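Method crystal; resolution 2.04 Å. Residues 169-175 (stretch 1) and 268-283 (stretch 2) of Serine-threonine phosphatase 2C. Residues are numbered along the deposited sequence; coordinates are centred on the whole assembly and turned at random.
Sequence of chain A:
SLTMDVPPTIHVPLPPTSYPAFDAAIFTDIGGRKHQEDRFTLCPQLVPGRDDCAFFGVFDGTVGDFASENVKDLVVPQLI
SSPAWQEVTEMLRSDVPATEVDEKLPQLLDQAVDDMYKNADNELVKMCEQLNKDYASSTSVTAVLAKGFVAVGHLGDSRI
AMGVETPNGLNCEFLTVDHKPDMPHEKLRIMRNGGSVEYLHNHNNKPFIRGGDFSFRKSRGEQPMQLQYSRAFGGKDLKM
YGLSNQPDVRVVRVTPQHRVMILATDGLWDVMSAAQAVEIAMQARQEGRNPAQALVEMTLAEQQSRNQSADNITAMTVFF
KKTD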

# COMPACT_ATOMS: atom_id res chain seq x y z
N GLY A 169 -27.60 -2.74 3.25
CA GLY A 169 -26.50 -3.45 3.87
C GLY A 169 -25.13 -2.82 3.61
O GLY A 169 -25.02 -1.80 2.93
N LEU A 170 -24.10 -3.46 4.14
CA LEU A 170 -22.74 -2.97 3.99
C LEU A 170 -22.17 -3.26 2.60
O LEU A 170 -22.15 -4.40 2.16
CB LEU A 170 -21.85 -3.61 5.07
CG LEU A 170 -20.67 -2.82 5.63
CD1 LEU A 170 -21.12 -1.42 6.03
CD2 LEU A 170 -20.10 -3.55 6.84
N ASN A 171 -21.73 -2.21 1.91
CA ASN A 171 -21.13 -2.34 0.58
C ASN A 171 -19.61 -2.47 0.80
O ASN A 171 -18.99 -1.59 1.39
CB ASN A 171 -21.46 -1.11 -0.26
CG ASN A 171 -20.89 -1.18 -1.66
OD1 ASN A 171 -19.67 -1.13 -1.86
ND2 ASN A 171 -21.76 -1.29 -2.65
N CYS A 172 -19.04 -3.57 0.31
CA CYS A 172 -17.62 -3.84 0.48
C CYS A 172 -16.90 -4.04 -0.84
O CYS A 172 -17.29 -4.89 -1.64
CB CYS A 172 -17.45 -5.09 1.35
SG CYS A 172 -18.29 -4.94 2.93
N GLU A 173 -15.84 -3.27 -1.05
CA GLU A 173 -15.09 -3.37 -2.30
C GLU A 173 -13.62 -3.02 -2.09
O GLU A 173 -13.25 -2.42 -1.08
CB GLU A 173 -15.68 -2.40 -3.33
CG GLU A 173 -15.38 -0.93 -3.01
CD GLU A 173 -15.75 0.01 -4.15
OE1 GLU A 173 -15.51 -0.36 -5.32
OE2 GLU A 173 -16.26 1.13 -3.88
N PHE A 174 -12.79 -3.39 -3.05
CA PHE A 174 -11.37 -3.05 -3.02
C PHE A 174 -11.26 -1.75 -3.80
O PHE A 174 -11.95 -1.59 -4.81
CB PHE A 174 -10.53 -4.13 -3.71
CG PHE A 174 -10.33 -5.36 -2.89
CD1 PHE A 174 -9.74 -5.29 -1.63
CD2 PHE A 174 -10.71 -6.61 -3.37
CE1 PHE A 174 -9.53 -6.43 -0.87
CE2 PHE A 174 -10.50 -7.75 -2.63
CZ PHE A 174 -9.91 -7.66 -1.37
N LEU A 175 -10.43 -0.82 -3.34
CA LEU A 175 -10.27 0.44 -4.05
C LEU A 175 -9.06 0.35 -4.98
O LEU A 175 -8.76 1.29 -5.72
CB LEU A 175 -10.07 1.59 -3.06
CG LEU A 175 -11.23 1.86 -2.11
CD1 LEU A 175 -10.86 2.97 -1.12
CD2 LEU A 175 -12.46 2.26 -2.91
N LEU A 268 -3.08 -11.20 3.87
CA LEU A 268 -4.47 -11.21 4.32
C LEU A 268 -5.43 -11.50 3.16
O LEU A 268 -6.32 -12.35 3.28
CB LEU A 268 -4.86 -9.86 4.93
CG LEU A 268 -6.38 -9.71 5.13
CD1 LEU A 268 -6.86 -10.69 6.21
CD2 LEU A 268 -6.74 -8.29 5.52
N TRP A 269 -5.24 -10.81 2.05
CA TRP A 269 -6.12 -10.94 0.89
C TRP A 269 -6.08 -12.27 0.14
O TRP A 269 -7.06 -12.66 -0.48
CB TRP A 269 -5.88 -9.78 -0.06
CG TRP A 269 -6.03 -8.45 0.62
CD1 TRP A 269 -5.13 -7.42 0.63
CD2 TRP A 269 -7.15 -8.00 1.39
NE1 TRP A 269 -5.63 -6.36 1.36
CE2 TRP A 269 -6.87 -6.69 1.83
CE3 TRP A 269 -8.38 -8.59 1.75
CZ2 TRP A 269 -7.77 -5.95 2.61
CZ3 TRP A 269 -9.28 -7.84 2.53
CH2 TRP A 269 -8.96 -6.54 2.95
N ASP A 270 -4.95 -12.97 0.17
CA ASP A 270 -4.90 -14.25 -0.53
C ASP A 270 -5.88 -15.21 0.14
O ASP A 270 -6.31 -16.19 -0.46
CB ASP A 270 -3.49 -14.82 -0.53
CG ASP A 270 -2.56 -14.09 -1.49
OD1 ASP A 270 -3.07 -13.41 -2.42
OD2 ASP A 270 -1.32 -14.20 -1.34
N VAL A 271 -6.26 -14.90 1.38
CA VAL A 271 -7.19 -15.74 2.11
C VAL A 271 -8.60 -15.16 2.25
O VAL A 271 -9.60 -15.85 1.99
CB VAL A 271 -6.67 -16.06 3.53
CG1 VAL A 271 -7.63 -16.98 4.24
CG2 VAL A 271 -5.28 -16.68 3.45
N MSE A 272 -8.68 -13.89 2.65
CA MSE A 272 -9.97 -13.23 2.86
C MSE A 272 -10.44 -12.28 1.75
O MSE A 272 -9.64 -11.58 1.15
CB MSE A 272 -9.92 -12.45 4.17
CG MSE A 272 -9.58 -13.28 5.40
SE MSE A 272 -11.00 -14.54 5.80
CE MSE A 272 -9.93 -16.01 6.48
N SER A 273 -11.75 -12.26 1.50
CA SER A 273 -12.35 -11.36 0.49
C SER A 273 -12.58 -10.01 1.18
O SER A 273 -12.52 -9.92 2.40
CB SER A 273 -13.70 -11.88 0.02
OG SER A 273 -14.70 -11.58 0.98
N ALA A 274 -12.86 -8.97 0.39
CA ALA A 274 -13.10 -7.64 0.96
C ALA A 274 -14.24 -7.67 1.97
O ALA A 274 -14.11 -7.15 3.09
CB ALA A 274 -13.40 -6.64 -0.16
N ALA A 275 -15.36 -8.28 1.59
CA ALA A 275 -16.52 -8.37 2.47
C ALA A 275 -16.19 -9.13 3.76
O ALA A 275 -16.61 -8.72 4.85
CB ALA A 275 -17.69 -9.05 1.75
N GLN A 276 -15.43 -10.21 3.66
CA GLN A 276 -15.06 -10.98 4.85
C GLN A 276 -14.21 -10.15 5.80
O GLN A 276 -14.39 -10.19 7.02
CB GLN A 276 -14.29 -12.24 4.47
CG GLN A 276 -15.13 -13.30 3.77
CD GLN A 276 -14.31 -14.52 3.39
OE1 GLN A 276 -13.32 -14.41 2.67
NE2 GLN A 276 -14.72 -15.69 3.86
N ALA A 277 -13.27 -9.39 5.25
CA ALA A 277 -12.40 -8.57 6.09
C ALA A 277 -13.21 -7.48 6.80
O ALA A 277 -13.07 -7.28 8.00
CB ALA A 277 -11.30 -7.93 5.24
N VAL A 278 -14.06 -6.79 6.06
CA VAL A 278 -14.86 -5.72 6.65
C VAL A 278 -15.75 -6.27 7.77
O VAL A 278 -15.83 -5.69 8.85
CB VAL A 278 -15.73 -5.03 5.59
CG1 VAL A 278 -16.70 -4.08 6.25
CG2 VAL A 278 -14.83 -4.28 4.62
N GLU A 279 -16.40 -7.40 7.50
CA GLU A 279 -17.28 -8.02 8.49
C GLU A 279 -16.51 -8.33 9.78
O GLU A 279 -16.95 -7.97 10.87
CB GLU A 279 -17.88 -9.31 7.93
CG GLU A 279 -18.63 -10.13 8.97
CD GLU A 279 -19.39 -11.30 8.36
OE1 GLU A 279 -20.46 -11.07 7.77
OE2 GLU A 279 -18.90 -12.44 8.46
N ILE A 280 -15.37 -9.01 9.64
CA ILE A 280 -14.54 -9.37 10.79
C ILE A 280 -14.12 -8.11 11.55
O ILE A 280 -14.20 -8.07 12.78
CB ILE A 280 -13.28 -10.14 10.35
CG1 ILE A 280 -13.68 -11.49 9.74
CG2 ILE A 280 -12.34 -10.35 11.54
CD1 ILE A 280 -12.51 -12.28 9.20
N ALA A 281 -13.68 -7.10 10.82
CA ALA A 281 -13.24 -5.84 11.41
C ALA A 281 -14.42 -5.10 12.07
O ALA A 281 -14.28 -4.57 13.17
CB ALA A 281 -12.60 -4.95 10.35
N MSE A 282 -15.56 -5.07 11.40
CA MSE A 282 -16.74 -4.39 11.93
C MSE A 282 -17.23 -5.06 13.21
O MSE A 282 -17.62 -4.40 14.17
CB MSE A 282 -17.87 -4.40 10.90
CG MSE A 282 -17.69 -3.42 9.75
SE MSE A 282 -17.59 -1.60 10.37
CE MSE A 282 -19.43 -1.05 10.01
N GLN A 283 -17.20 -6.39 13.22
CA GLN A 283 -17.64 -7.12 14.39
C GLN A 283 -16.68 -6.92 15.56
O GLN A 283 -17.12 -6.71 16.69
CB GLN A 283 -17.77 -8.62 14.09
CG GLN A 283 -17.98 -9.45 15.36
CD GLN A 283 -18.74 -10.73 15.11
OE1 GLN A 283 -19.86 -10.71 14.61
NE2 GLN A 283 -18.13 -11.86 15.47

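The ring of Phe-174 is held in two directions at once, its edge driven into the face of Trp-269 and one of its own faces covered by the methyl of Ala-274. The edge-to-face pair is almost ideally perpendicular: the planes meet at 86°, the centroids of the Phe-174 ring and the six-membered ring of Trp-269 lie 4.8 Å apart, and Phe-174 CE1 comes within 3.6 Å of Trp-269 CE3. Such an arrangement points the weakly positive ring hydrogens of the phenylalanine at the electron-rich face of the indole. The Ala-274 methyl makes a CH-pi contact, with CB 3.8 Å from the centroid of the Phe-174 ring and only 10° off its normal. The CA-to-CB bond of Phe-174 points sideways to the second stretch, but with chi1 in the m well the end of the side chain swings nearer, and CZ reaches 3.7 Å from Ala-274 N.

No hydrogen bond crosses between the stretches; apolar packing joins them and buries 393 Å² in total. Strand 169-174 passes helix 274-283 at 125° between their N-to-C directions, with a closest approach of 7.3 Å between axes. Small residues suit this close passage. The backbones come near each other at Cys-172 and Ala-275, whose CA atoms are 5.1 Å apart, and Cys-172 CB lies 3.6 Å from Ala-275 CA. The compact cysteine side chain, directed toward the helix, also sets its SG 3.7 Å from Val-278 CB.

Strand alternation sends Leu-170 and Cys-172 toward the helix, whereas Asn-171 and Glu-173 point away, keeping their polar groups off the apolar surface. On the helix, Ala-274, Val-278 and Met-282 recur every four residues and so present one stripe to the strand. Leu-170 bridges the later part of this stripe: its CD2 lies 3.5 Å from Val-278 CG1 and 3.8 Å from Met-282 CG, the latter residue being present as selenomethionine. Its chi1 of -148° falls between the usual wells.

The start of the helix is fixed by a reciprocal capping box. Ser-273, at the N-cap, accepts from Gln-276 N through OG at 3.1 Å, while Ser-273 N donates to Gln-276 OE1 at 2.9 Å. These bonds satisfy amides at the beginning of the helix, where Ala-274 packs against Phe-174. Gln-276 itself points away from the strand, so its polar side chain serves the cap without entering the apolar contact.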